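Local coordinates for uncharacterized protein (Staphylococcus aureus subsp. aureus Mu50, PDB 4QPV), which is of unknown function but belongs to the DUF1672 family, whose fold is built from a kinked-helix-beta-beta-beta repeat, at residues 125-129 and 187-191; 118-123 and 179-184; 91-95 and 166-170; 173-178 and 219-225; 137-141 and 253-258. All coordinates share one frame; numbering follows the deposited sequence. Where two conformers were deposited one is given.

Contact 1. Residues 125-129 and 187-191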
# COMPACT_ATOMS: atom_id res chain seq x y z
N VAL A 125 5.60 4.42 -4.77
CA VAL A 125 6.74 4.82 -3.95
C VAL A 125 6.43 6.17 -3.31
O VAL A 125 6.68 6.35 -2.12
CB VAL A 125 8.01 4.86 -4.82
CG1 VAL A 125 9.15 5.59 -4.13
CG2 VAL A 125 8.42 3.44 -5.23
N LEU A 126 5.84 7.11 -4.07
CA LEU A 126 5.51 8.45 -3.59
C LEU A 126 4.46 8.43 -2.46
O LEU A 126 4.44 9.36 -1.66
CB LEU A 126 5.10 9.38 -4.73
CG LEU A 126 6.26 9.79 -5.65
CD1 LEU A 126 5.78 10.71 -6.74
CD2 LEU A 126 7.43 10.39 -4.87
N SER A 127 3.63 7.37 -2.35
CA SER A 127 2.71 7.21 -1.22
C SER A 127 3.52 7.20 0.08
O SER A 127 3.09 7.73 1.11
CB SER A 127 1.89 5.93 -1.39
OG SER A 127 1.17 5.60 -0.21
N GLY A 128 4.72 6.60 0.01
CA GLY A 128 5.65 6.51 1.14
C GLY A 128 6.19 7.89 1.52
O GLY A 128 6.42 8.17 2.70
N PHE A 129 6.37 8.77 0.52
CA PHE A 129 6.81 10.15 0.74
C PHE A 129 5.68 10.96 1.39
O PHE A 129 5.93 11.76 2.29
CB PHE A 129 7.24 10.80 -0.59
CG PHE A 129 8.60 10.43 -1.12
CD1 PHE A 129 8.88 9.12 -1.52
CD2 PHE A 129 9.58 11.40 -1.29
CE1 PHE A 129 10.14 8.79 -2.04
CE2 PHE A 129 10.84 11.06 -1.81
CZ PHE A 129 11.11 9.77 -2.20
N TYR A 187 10.49 11.77 -10.83
CA TYR A 187 10.88 11.27 -9.51
C TYR A 187 12.33 11.66 -9.20
O TYR A 187 12.61 12.18 -8.12
CB TYR A 187 10.71 9.73 -9.40
CG TYR A 187 11.23 9.18 -8.09
CD1 TYR A 187 10.42 9.16 -6.95
CD2 TYR A 187 12.54 8.74 -7.96
CE1 TYR A 187 10.90 8.70 -5.73
CE2 TYR A 187 13.04 8.30 -6.74
CZ TYR A 187 12.21 8.26 -5.63
OH TYR A 187 12.67 7.82 -4.41
N LYS A 188 13.24 11.41 -10.16
CA LYS A 188 14.66 11.72 -10.00
C LYS A 188 14.89 13.22 -9.77
O LYS A 188 15.67 13.59 -8.90
CB LYS A 188 15.47 11.24 -11.22
CG LYS A 188 15.54 9.72 -11.36
CD LYS A 188 16.60 9.09 -10.45
CE LYS A 188 16.75 7.61 -10.69
NZ LYS A 188 17.35 6.94 -9.51
N ARG A 189 14.18 14.07 -10.51
CA ARG A 189 14.33 15.52 -10.44
C ARG A 189 13.70 16.14 -9.18
O ARG A 189 14.31 17.02 -8.57
CB ARG A 189 13.73 16.16 -11.70
CG ARG A 189 13.85 17.68 -11.76
CD ARG A 189 13.22 18.24 -13.01
NE ARG A 189 13.21 19.70 -13.00
CZ ARG A 189 12.62 20.45 -13.92
NH1 ARG A 189 11.97 19.89 -14.93
NH2 ARG A 189 12.65 21.78 -13.83
N TYR A 190 12.48 15.73 -8.82
CA TYR A 190 11.76 16.40 -7.74
C TYR A 190 11.71 15.66 -6.39
O TYR A 190 11.55 16.33 -5.36
CB TYR A 190 10.32 16.67 -8.18
CG TYR A 190 10.19 17.64 -9.34
CD1 TYR A 190 10.30 19.01 -9.14
CD2 TYR A 190 9.91 17.18 -10.62
CE1 TYR A 190 10.19 19.90 -10.21
CE2 TYR A 190 9.78 18.07 -11.69
CZ TYR A 190 9.92 19.43 -11.48
OH TYR A 190 9.77 20.31 -12.53
N PHE A 191 11.80 14.32 -6.38
CA PHE A 191 11.59 13.62 -5.11
C PHE A 191 12.81 12.88 -4.54
O PHE A 191 13.02 12.95 -3.34
CB PHE A 191 10.41 12.66 -5.26
CG PHE A 191 9.12 13.39 -5.60
CD1 PHE A 191 8.37 14.00 -4.60
CD2 PHE A 191 8.65 13.44 -6.91
CE1 PHE A 191 7.17 14.67 -4.91
CE2 PHE A 191 7.46 14.11 -7.21
CZ PHE A 191 6.73 14.72 -6.21
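L126 lies over one face of the F191 ring. Its CD2 methyl sits 3.8 Å from the centroid of the F191 ring, 24° off the ring normal, a CH-pi contact. The methyl is displaced toward the CG side of the ring, and L126 CD2 comes to 3.5 Å from F191 CG. The other methyl, CD1, reaches the far part of the same ring, 3.8 Å from F191 CE2. The two side chains cross at about a right angle. L126 CD2 also meets the Y187 ring, but there at the edge, 3.8 Å from Y187 CD1. This methyl thus sits among three rings: over a face of F191 and of F129, and at the edge of Y187.

F129 and Y187 stand nearly perpendicular, with planes at 83° and centroids 5.7 Å apart. The outer rim of F129 does the touching: its CZ is 3.3 Å from Y187 OH. That hydroxyl has its hydrogen bond elsewhere, with F63 O. The F129 rim also reaches the backbone of 187-191, with CE2 3.3 Å from F191 O. Y187 gets to this place because its CG is anti to the backbone N (chi1 175°), which carries the ring toward helix 116-133. V125 adds its CG1 methyl against Y187 CE1.

No hydrogen bond crosses the contact, and all five touching residues are buried. M206 of helix 199-212 covers F129 and F191, while F59 and F63 of helix 48-63 flank V125. This is apolar helix-helix packing, joining helix 116-133 to the C-terminal end of helix 184-190.

Contact 2. Residues 118-123 and 179-184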
# COMPACT_ATOMS: atom_id res chain seq x y z
N MSE A 118 5.58 2.13 -14.99
CA MSE A 118 6.67 2.82 -14.29
C MSE A 118 6.08 4.03 -13.55
O MSE A 118 6.42 4.22 -12.38
CB MSE A 118 7.81 3.22 -15.24
CG MSE A 118 8.93 4.00 -14.54
SE MSE A 118 9.54 3.13 -12.88
CE MSE A 118 10.83 1.97 -13.65
N SER A 119 5.20 4.82 -14.21
CA SER A 119 4.54 5.96 -13.59
C SER A 119 3.72 5.50 -12.37
O SER A 119 3.77 6.15 -11.32
CB SER A 119 3.64 6.68 -14.60
OG SER A 119 4.37 7.66 -15.33
N THR A 120 3.02 4.36 -12.50
CA THR A 120 2.20 3.80 -11.41
C THR A 120 3.11 3.41 -10.23
O THR A 120 2.79 3.74 -9.10
CB THR A 120 1.34 2.62 -11.92
OG1 THR A 120 0.46 3.13 -12.94
CG2 THR A 120 0.49 1.99 -10.81
N LEU A 121 4.25 2.76 -10.52
CA LEU A 121 5.20 2.37 -9.49
C LEU A 121 5.76 3.61 -8.80
O LEU A 121 5.87 3.62 -7.59
CB LEU A 121 6.34 1.52 -10.09
CG LEU A 121 7.32 0.97 -9.07
CD1 LEU A 121 6.61 0.01 -8.06
CD2 LEU A 121 8.46 0.27 -9.77
N VAL A 122 6.08 4.66 -9.58
CA VAL A 122 6.53 5.93 -9.00
C VAL A 122 5.46 6.43 -7.98
O VAL A 122 5.83 6.79 -6.86
CB VAL A 122 6.86 7.00 -10.07
CG1 VAL A 122 6.99 8.39 -9.45
CG2 VAL A 122 8.15 6.63 -10.82
N GLY A 123 4.18 6.40 -8.37
CA GLY A 123 3.08 6.82 -7.50
C GLY A 123 2.99 5.99 -6.23
O GLY A 123 2.74 6.52 -5.14
N ALA A 179 -1.03 8.30 -3.65
CA ALA A 179 -0.35 9.49 -4.14
C ALA A 179 -0.50 9.62 -5.66
O ALA A 179 -0.88 8.67 -6.33
CB ALA A 179 1.13 9.43 -3.78
N ILE A 180 -0.17 10.81 -6.18
CA ILE A 180 -0.23 11.10 -7.60
C ILE A 180 1.01 10.50 -8.30
O ILE A 180 2.13 10.75 -7.84
CB ILE A 180 -0.38 12.63 -7.83
CG1 ILE A 180 -1.74 13.18 -7.31
CG2 ILE A 180 -0.09 13.07 -9.29
CD1 ILE A 180 -3.04 12.55 -7.88
N PRO A 181 0.81 9.76 -9.42
CA PRO A 181 1.96 9.21 -10.14
C PRO A 181 2.72 10.26 -10.97
O PRO A 181 2.15 11.28 -11.37
CB PRO A 181 1.33 8.16 -11.05
CG PRO A 181 -0.04 8.67 -11.32
CD PRO A 181 -0.46 9.37 -10.06
N TYR A 182 4.00 10.00 -11.24
CA TYR A 182 4.85 10.82 -12.10
C TYR A 182 5.80 9.89 -12.80
O TYR A 182 5.84 8.70 -12.48
CB TYR A 182 5.62 11.91 -11.31
CG TYR A 182 4.74 12.96 -10.67
CD1 TYR A 182 4.14 13.95 -11.44
CD2 TYR A 182 4.47 12.93 -9.30
CE1 TYR A 182 3.29 14.90 -10.86
CE2 TYR A 182 3.63 13.88 -8.71
CZ TYR A 182 3.06 14.86 -9.50
OH TYR A 182 2.23 15.80 -8.92
N THR A 183 6.56 10.39 -13.76
CA THR A 183 7.54 9.54 -14.44
C THR A 183 8.77 9.34 -13.55
O THR A 183 8.96 10.08 -12.57
CB THR A 183 7.93 10.18 -15.78
OG1 THR A 183 8.58 11.41 -15.51
CG2 THR A 183 6.73 10.39 -16.70
N LEU A 184 9.64 8.40 -13.91
CA LEU A 184 10.87 8.18 -13.17
C LEU A 184 11.79 9.42 -13.30
O LEU A 184 12.45 9.77 -12.33
CB LEU A 184 11.57 6.90 -13.65
CG LEU A 184 12.75 6.42 -12.80
CD1 LEU A 184 12.32 6.14 -11.36
CD2 LEU A 184 13.39 5.19 -13.41
O HOH W 1 -0.01 5.72 -4.52
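V122 lies over the backbone carbonyl of Y182. Its CB is 3.1 Å from Y182 O, and both methyls lean on the same oxygen. CG1 is anti to the backbone N (chi1 166°) and reaches on to the CB of Y182. CG2 is turned toward L184 and meets its CD1 at 4.2 Å. One helical turn earlier, S119 meets the same oxygen from its backbone: S119 CA is 3.2 Å from Y182 O, with an angle of 149° at the hydrogen. The S119 hydroxyl is also near this carbonyl, but that bond is weak and not settled.

The segment 179-184 is an extended loop that runs beside helix 116-133 and links strand 175-178 to helix 184-190. T183 is the N-cap of the latter helix; its side chain caps a backbone N in the first turn, and E186 OE1 accepts from T183 N, consistent with a capping box. The loop comes very near the helix at G123, whose CA is 3.7 Å from P181 CA. The missing side chain lets the two backbones meet. P181 lays its CB against S119 O at 3.2 Å.

At one end, selenomethionine M118 bends at chi2 and chi3 and touches L184 with its CG and CE. L184 also packs on N62 and F63 of helix 48-63. At the other end a water joins the two segments, accepting from A179 N at 2.9 Å and donating weakly to G123 O.

Contact 3. Residues 91-95 and 166-170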
# COMPACT_ATOMS: atom_id res chain seq x y z
N VAL A 91 7.79 5.06 4.04
CA VAL A 91 7.22 3.73 4.29
C VAL A 91 6.19 3.35 3.24
O VAL A 91 5.21 4.07 3.03
CB VAL A 91 6.61 3.63 5.72
CG1 VAL A 91 6.05 2.22 6.00
CG2 VAL A 91 7.62 4.06 6.80
N PHE A 92 6.39 2.19 2.59
CA PHE A 92 5.44 1.67 1.60
C PHE A 92 5.72 0.20 1.33
O PHE A 92 6.78 -0.32 1.70
CB PHE A 92 5.51 2.46 0.24
CG PHE A 92 6.84 2.38 -0.50
CD1 PHE A 92 7.14 1.29 -1.31
CD2 PHE A 92 7.81 3.36 -0.32
CE1 PHE A 92 8.39 1.20 -1.96
CE2 PHE A 92 9.03 3.30 -1.01
CZ PHE A 92 9.31 2.22 -1.83
N ASN A 93 4.74 -0.42 0.68
CA ASN A 93 4.84 -1.77 0.12
C ASN A 93 4.60 -1.65 -1.36
O ASN A 93 3.76 -0.84 -1.78
CB ASN A 93 3.88 -2.74 0.77
CG ASN A 93 4.39 -3.22 2.10
OD1 ASN A 93 4.53 -2.44 3.05
ND2 ASN A 93 4.75 -4.49 2.18
N ALA A 94 5.37 -2.39 -2.15
CA ALA A 94 5.25 -2.33 -3.60
C ALA A 94 5.64 -3.66 -4.17
O ALA A 94 6.10 -4.53 -3.42
CB ALA A 94 6.19 -1.23 -4.13
N SER A 95 5.46 -3.85 -5.48
CA SER A 95 5.91 -5.08 -6.13
C SER A 95 6.42 -4.77 -7.51
O SER A 95 6.03 -3.77 -8.14
CB SER A 95 4.81 -6.15 -6.17
OG SER A 95 3.86 -5.87 -7.18
N GLN A 166 0.01 -7.25 -0.47
CA GLN A 166 -0.41 -5.92 -0.93
C GLN A 166 0.78 -5.13 -1.45
O GLN A 166 1.92 -5.36 -1.00
CB GLN A 166 -1.13 -5.16 0.21
CG GLN A 166 -2.33 -5.97 0.81
CD GLN A 166 -3.48 -6.18 -0.17
OE1 GLN A 166 -3.99 -5.25 -0.80
NE2 GLN A 166 -3.91 -7.43 -0.32
N ASN A 167 0.53 -4.22 -2.41
CA ASN A 167 1.59 -3.52 -3.13
C ASN A 167 1.15 -2.15 -3.66
O ASN A 167 1.61 -1.73 -4.73
CB ASN A 167 2.01 -4.44 -4.34
CG ASN A 167 0.89 -4.71 -5.33
OD1 ASN A 167 -0.26 -4.25 -5.19
ND2 ASN A 167 1.18 -5.47 -6.37
N SER A 168 0.25 -1.47 -2.95
CA SER A 168 -0.30 -0.20 -3.47
C SER A 168 0.44 1.05 -2.99
O SER A 168 0.17 2.15 -3.48
CB SER A 168 -1.76 -0.07 -3.07
OG SER A 168 -1.89 -0.10 -1.66
N GLY A 169 1.32 0.88 -2.02
CA GLY A 169 2.05 1.99 -1.41
C GLY A 169 1.98 1.87 0.09
O GLY A 169 1.95 0.75 0.63
N PHE A 170 1.93 3.02 0.80
CA PHE A 170 1.83 2.99 2.26
C PHE A 170 0.54 2.29 2.66
O PHE A 170 -0.53 2.62 2.15
CB PHE A 170 1.89 4.41 2.92
CG PHE A 170 1.71 4.27 4.42
CD1 PHE A 170 2.77 3.90 5.24
CD2 PHE A 170 0.45 4.40 5.00
CE1 PHE A 170 2.58 3.66 6.60
CE2 PHE A 170 0.27 4.19 6.37
CZ PHE A 170 1.34 3.82 7.16
O HOH W 2 3.53 -1.76 -6.56
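N167 reaches across to S95 with its side-chain amide. N167 ND2 donates to S95 OG at 2.8 Å, with an N-H...O angle of 154° and the hydroxyl slightly tilted from the amide plane. Both side chains have their first torsion in the region of +60° (61° in N167), which sets each polar group between its own backbone N and carbonyl carbon. S95 OG has a second partner, E80 OE2. Close by, a water accepts from S95 N and donates to N167 O at 2.7 Å.

The backbones join at a single antiparallel bridge, where N93 N donates to G169 O at 3.0 Å. The donor stands well above the carbonyl plane, away from the lone pairs. G169 has a positive phi, a conformation in which a side chain would collide with the preceding carbonyl.

F170 has its CG anti to the backbone N (chi1 177°). This lays the ring edge along V91: F170 CD1 is 3.3 Å from V91 O and 3.8 Å from V91 CG1.

Strand 90-98 is an outermost strand of the sheet 67-75, 78-87, 90-98, and the loop after helix 159-165 runs beside it. Helix 116-133 packs nearby: its Y131 stacks on F170, and V125 touches F92.

Contact 4. Residues 173-178 and 219-225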
# COMPACT_ATOMS: atom_id res chain seq x y z
N GLU A 173 -2.70 -2.27 8.72
CA GLU A 173 -3.85 -3.17 8.88
C GLU A 173 -5.18 -2.50 8.54
O GLU A 173 -6.10 -3.16 8.06
CB GLU A 173 -3.92 -3.67 10.34
CG GLU A 173 -2.74 -4.52 10.79
CD GLU A 173 -2.61 -4.60 12.30
OE1 GLU A 173 -2.24 -3.58 12.92
OE2 GLU A 173 -2.90 -5.68 12.86
N TYR A 174 -5.29 -1.18 8.82
CA TYR A 174 -6.54 -0.43 8.73
C TYR A 174 -6.76 0.45 7.52
O TYR A 174 -7.93 0.72 7.22
CB TYR A 174 -6.67 0.44 10.00
CG TYR A 174 -6.61 -0.41 11.25
CD1 TYR A 174 -7.70 -1.17 11.66
CD2 TYR A 174 -5.42 -0.54 11.97
CE1 TYR A 174 -7.62 -2.03 12.75
CE2 TYR A 174 -5.32 -1.41 13.06
CZ TYR A 174 -6.44 -2.13 13.46
OH TYR A 174 -6.36 -3.01 14.52
N TYR A 175 -5.72 0.92 6.84
CA TYR A 175 -5.92 1.79 5.68
C TYR A 175 -4.73 1.80 4.77
O TYR A 175 -3.64 1.32 5.13
CB TYR A 175 -6.27 3.25 6.12
CG TYR A 175 -5.16 3.99 6.85
CD1 TYR A 175 -4.14 4.62 6.15
CD2 TYR A 175 -5.18 4.10 8.24
CE1 TYR A 175 -3.13 5.32 6.82
CE2 TYR A 175 -4.20 4.83 8.92
CZ TYR A 175 -3.16 5.42 8.21
OH TYR A 175 -2.16 6.09 8.87
N TYR A 176 -4.93 2.36 3.59
CA TYR A 176 -3.84 2.58 2.65
C TYR A 176 -3.94 4.03 2.16
O TYR A 176 -5.02 4.66 2.23
CB TYR A 176 -3.84 1.55 1.51
CG TYR A 176 -5.03 1.67 0.58
CD1 TYR A 176 -6.25 1.07 0.91
CD2 TYR A 176 -4.94 2.38 -0.61
CE1 TYR A 176 -7.35 1.20 0.07
CE2 TYR A 176 -6.04 2.51 -1.46
CZ TYR A 176 -7.25 1.90 -1.12
OH TYR A 176 -8.34 2.02 -1.94
N LEU A 177 -2.79 4.56 1.70
CA LEU A 177 -2.65 5.94 1.24
C LEU A 177 -2.28 5.91 -0.26
O LEU A 177 -1.46 5.08 -0.66
CB LEU A 177 -1.56 6.61 2.12
CG LEU A 177 -1.15 8.07 1.88
CD1 LEU A 177 -2.15 9.01 2.44
CD2 LEU A 177 0.14 8.37 2.62
N THR A 178 -2.89 6.78 -1.07
CA THR A 178 -2.64 6.86 -2.51
C THR A 178 -2.10 8.26 -2.85
O THR A 178 -2.69 9.25 -2.42
CB THR A 178 -3.93 6.53 -3.30
OG1 THR A 178 -4.46 5.27 -2.85
CG2 THR A 178 -3.72 6.49 -4.83
N PRO A 219 -3.49 13.81 -1.05
CA PRO A 219 -3.48 12.33 -1.01
C PRO A 219 -4.78 11.79 -0.40
O PRO A 219 -5.46 12.47 0.37
CB PRO A 219 -2.29 12.00 -0.10
CG PRO A 219 -1.46 13.23 -0.06
CD PRO A 219 -2.40 14.37 -0.22
N TYR A 220 -5.13 10.56 -0.78
CA TYR A 220 -6.33 9.89 -0.30
C TYR A 220 -5.98 8.80 0.70
O TYR A 220 -5.12 7.97 0.42
CB TYR A 220 -7.10 9.26 -1.48
CG TYR A 220 -7.81 10.26 -2.37
CD1 TYR A 220 -7.12 10.95 -3.36
CD2 TYR A 220 -9.18 10.47 -2.26
CE1 TYR A 220 -7.77 11.88 -4.18
CE2 TYR A 220 -9.84 11.38 -3.08
CZ TYR A 220 -9.13 12.09 -4.04
OH TYR A 220 -9.80 12.97 -4.85
N VAL A 221 -6.68 8.80 1.84
CA VAL A 221 -6.62 7.74 2.85
C VAL A 221 -7.94 6.95 2.74
O VAL A 221 -9.00 7.54 2.85
CB VAL A 221 -6.41 8.28 4.29
CG1 VAL A 221 -6.52 7.15 5.31
CG2 VAL A 221 -5.09 9.02 4.42
N VAL A 222 -7.87 5.63 2.48
CA VAL A 222 -9.07 4.79 2.39
C VAL A 222 -8.93 3.64 3.39
O VAL A 222 -7.96 2.90 3.31
CB VAL A 222 -9.33 4.26 0.93
CG1 VAL A 222 -10.63 3.46 0.87
CG2 VAL A 222 -9.38 5.41 -0.09
N THR A 223 -9.89 3.47 4.30
CA THR A 223 -9.83 2.37 5.27
C THR A 223 -10.18 1.02 4.59
O THR A 223 -10.84 0.99 3.55
CB THR A 223 -10.68 2.60 6.54
OG1 THR A 223 -12.08 2.47 6.23
CG2 THR A 223 -10.34 3.93 7.27
N THR A 224 -9.71 -0.08 5.21
CA THR A 224 -9.94 -1.46 4.75
C THR A 224 -10.40 -2.21 5.99
O THR A 224 -9.61 -2.89 6.65
CB THR A 224 -8.66 -2.08 4.11
OG1 THR A 224 -7.60 -2.09 5.07
CG2 THR A 224 -8.22 -1.33 2.82
N LEU A 225 -11.66 -1.98 6.38
CA LEU A 225 -12.19 -2.60 7.59
C LEU A 225 -13.09 -3.78 7.28
O LEU A 225 -13.84 -3.78 6.30
CB LEU A 225 -12.96 -1.57 8.44
CG LEU A 225 -12.22 -0.25 8.72
CD1 LEU A 225 -13.10 0.69 9.55
CD2 LEU A 225 -10.85 -0.51 9.42
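L177 and V221 meet at the apolar centre, with L177 CD1 3.5 Å from V221 CG2. The same L177 methyl also touches P219 CB. The other methyl of V221, CG1, lies obliquely against the Y175 ring, 3.6 Å from its CD1. Y175, L177 and V221 share one face of the sheet, which is covered by helices 116-133 and 135-147.

On the other face Y176 lies alongside V222, both pointing the same way. The Y176 torsion (chi1 66°) folds the ring across to the neighbouring strand, where CE1 comes to 3.7 Å from V222 CB. T224 CG2 meets the edge of this ring, in its plane, 3.6 Å from Y176 CD1.

Outward, the polar groups are mostly backbone. V222 N donates to Y176 O at 3.0 Å, almost straight at 170°, and Y176 N returns a bond to V222 O. T178 and Y220 exchange a second pair of bonds. T224 N donates to Y174 O at 2.8 Å from above the carbonyl plane. Three of the hydroxyls have partners elsewhere: Y175 with L138 O, Y220 with E290 and T223 with Q263 N.

This is regular antiparallel pairing of strands 175-178 and 220-227, at one side of a mixed sheet. On its other side, strand 220-227 pairs in parallel with 259-265.

Contact 5. Residues 137-141 and 253-258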
# COMPACT_ATOMS: atom_id res chain seq x y z
N GLU A 137 0.21 12.81 11.99
CA GLU A 137 -1.24 12.79 11.75
C GLU A 137 -1.72 11.39 11.37
O GLU A 137 -2.76 10.93 11.85
CB GLU A 137 -1.57 13.69 10.54
CG GLU A 137 -1.97 15.11 10.81
CD GLU A 137 -2.29 15.83 9.51
OE1 GLU A 137 -2.06 15.26 8.41
OE2 GLU A 137 -2.78 16.97 9.60
N LEU A 138 -0.99 10.75 10.45
CA LEU A 138 -1.38 9.42 9.98
C LEU A 138 -1.21 8.38 11.11
O LEU A 138 -2.08 7.53 11.29
CB LEU A 138 -0.59 9.05 8.71
CG LEU A 138 -1.05 9.81 7.45
CD1 LEU A 138 -0.01 9.70 6.32
CD2 LEU A 138 -2.43 9.32 6.98
N ASP A 139 -0.12 8.48 11.91
CA ASP A 139 0.07 7.59 13.06
C ASP A 139 -1.05 7.81 14.10
O ASP A 139 -1.54 6.85 14.67
CB ASP A 139 1.46 7.78 13.67
CG ASP A 139 2.61 7.31 12.78
OD1 ASP A 139 2.34 6.59 11.77
OD2 ASP A 139 3.79 7.57 13.15
N ASN A 140 -1.51 9.07 14.27
CA ASN A 140 -2.65 9.33 15.16
C ASN A 140 -3.90 8.66 14.64
O ASN A 140 -4.66 8.12 15.44
CB ASN A 140 -2.91 10.81 15.33
CG ASN A 140 -1.86 11.51 16.14
OD1 ASN A 140 -1.15 10.91 16.96
ND2 ASN A 140 -1.76 12.81 15.93
N LEU A 141 -4.13 8.69 13.30
CA LEU A 141 -5.28 8.02 12.71
C LEU A 141 -5.21 6.50 12.97
O LEU A 141 -6.23 5.90 13.34
CB LEU A 141 -5.40 8.31 11.19
CG LEU A 141 -6.56 7.60 10.43
CD1 LEU A 141 -7.94 7.99 11.02
CD2 LEU A 141 -6.54 7.96 8.95
N ASN A 253 -6.35 15.73 16.04
CA ASN A 253 -4.99 15.31 15.70
C ASN A 253 -4.87 14.37 14.48
O ASN A 253 -3.75 13.95 14.15
CB ASN A 253 -4.35 14.66 16.93
CG ASN A 253 -5.00 13.37 17.40
OD1 ASN A 253 -6.17 13.08 17.11
ND2 ASN A 253 -4.27 12.59 18.17
N ILE A 254 -5.98 14.06 13.78
CA ILE A 254 -5.92 13.17 12.63
C ILE A 254 -5.84 14.00 11.30
O ILE A 254 -5.92 15.24 11.36
CB ILE A 254 -7.07 12.12 12.64
CG1 ILE A 254 -8.47 12.76 12.47
CG2 ILE A 254 -6.98 11.21 13.88
CD1 ILE A 254 -9.57 11.69 11.95
N PRO A 255 -5.67 13.35 10.11
CA PRO A 255 -5.45 14.13 8.87
C PRO A 255 -6.68 14.85 8.28
O PRO A 255 -7.20 14.46 7.23
CB PRO A 255 -4.88 13.09 7.89
CG PRO A 255 -4.43 11.94 8.76
CD PRO A 255 -5.44 11.92 9.85
N HIS A 256 -7.03 15.99 8.88
CA HIS A 256 -8.07 16.89 8.36
C HIS A 256 -7.67 17.45 6.99
O HIS A 256 -8.55 17.66 6.15
CB HIS A 256 -8.31 18.05 9.33
CG HIS A 256 -9.09 17.65 10.54
ND1 HIS A 256 -10.40 18.05 10.72
CD2 HIS A 256 -8.72 16.87 11.59
CE1 HIS A 256 -10.79 17.51 11.86
NE2 HIS A 256 -9.81 16.80 12.42
N ASP A 257 -6.36 17.67 6.75
CA ASP A 257 -5.84 18.22 5.49
C ASP A 257 -5.71 17.16 4.36
O ASP A 257 -5.31 17.52 3.26
CB ASP A 257 -4.47 18.92 5.73
CG ASP A 257 -3.38 18.03 6.31
OD1 ASP A 257 -3.62 16.81 6.51
OD2 ASP A 257 -2.27 18.56 6.58
N LEU A 258 -6.05 15.87 4.63
CA LEU A 258 -6.02 14.86 3.57
C LEU A 258 -7.44 14.47 3.19
O LEU A 258 -8.39 14.85 3.88
CB LEU A 258 -5.22 13.59 4.00
CG LEU A 258 -3.75 13.79 4.40
CD1 LEU A 258 -3.08 12.44 4.70
CD2 LEU A 258 -2.97 14.53 3.31
O HOH W 3 -4.17 17.50 12.34
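N140 and N253 make the hydrogen-bonded part of the contact. N140 ND2 donates to N253 O at 2.9 Å, nearly straight at 170°. The oxygen lies in the plane of the N140 amide, but the donor stands above the carbonyl plane of N253. The side-chain amide of N253 stacks on that of N140, with planes 27° apart and N253 ND2 3.3 Å from N140 CG.

The charged groups are E137 and D257. E137 OE1 and D257 OD1 are only 2.9 Å apart, and the carboxylate planes are 77° apart. This is not a hydrogen bond as modelled. So close an approach may mean that a proton is shared or that one group has a raised pKa. H134 ND1 also makes a weak bond to E137 OE1. A water lies near both E137 OE2 and I254 O.

P255 makes van der Waals contact with the helix backbone, its CD 3.5 Å from E137 O. The E137 side chain runs alongside the ring, antiparallel to it. The apolar contacts come from leucines and I254. L138 CD2 touches P255 CG at 3.7 Å and also reaches L258 CD1. L141 packs its CB on P255 CD, while its CD1 meets I254 CD1 at 4.1 Å.

P255 is the centre of an inverse gamma turn and starts a type I beta turn ending at L258. These two overlapping turns pack the loop before strand 259-265 onto helix 135-147.

In the fold
Contacts 1 and 2 share helix 116-133 and lie about 8 Å apart between centres. Contact 3 is about 12 to 13 Å from them, centre to centre, near the middle of the chain and on the three-stranded sheet. Contact 4, in the mixed sheet, has its centre about 12 Å from those of contacts 3 and 5. Contacts 2 and 5 are farthest apart, about 24 Å between centres, without touching. S127 is a junction: its OG bonds to F170 N of contact 3 and L177 O of contact 4. Along the chain, contacts 1, 2 and 3 interleave. Contact 4 opens after contact 3 closes, alternates with contacts 1 and 2, and falls within the span of contact 5. Helix 116-133 thus connects the two sheets.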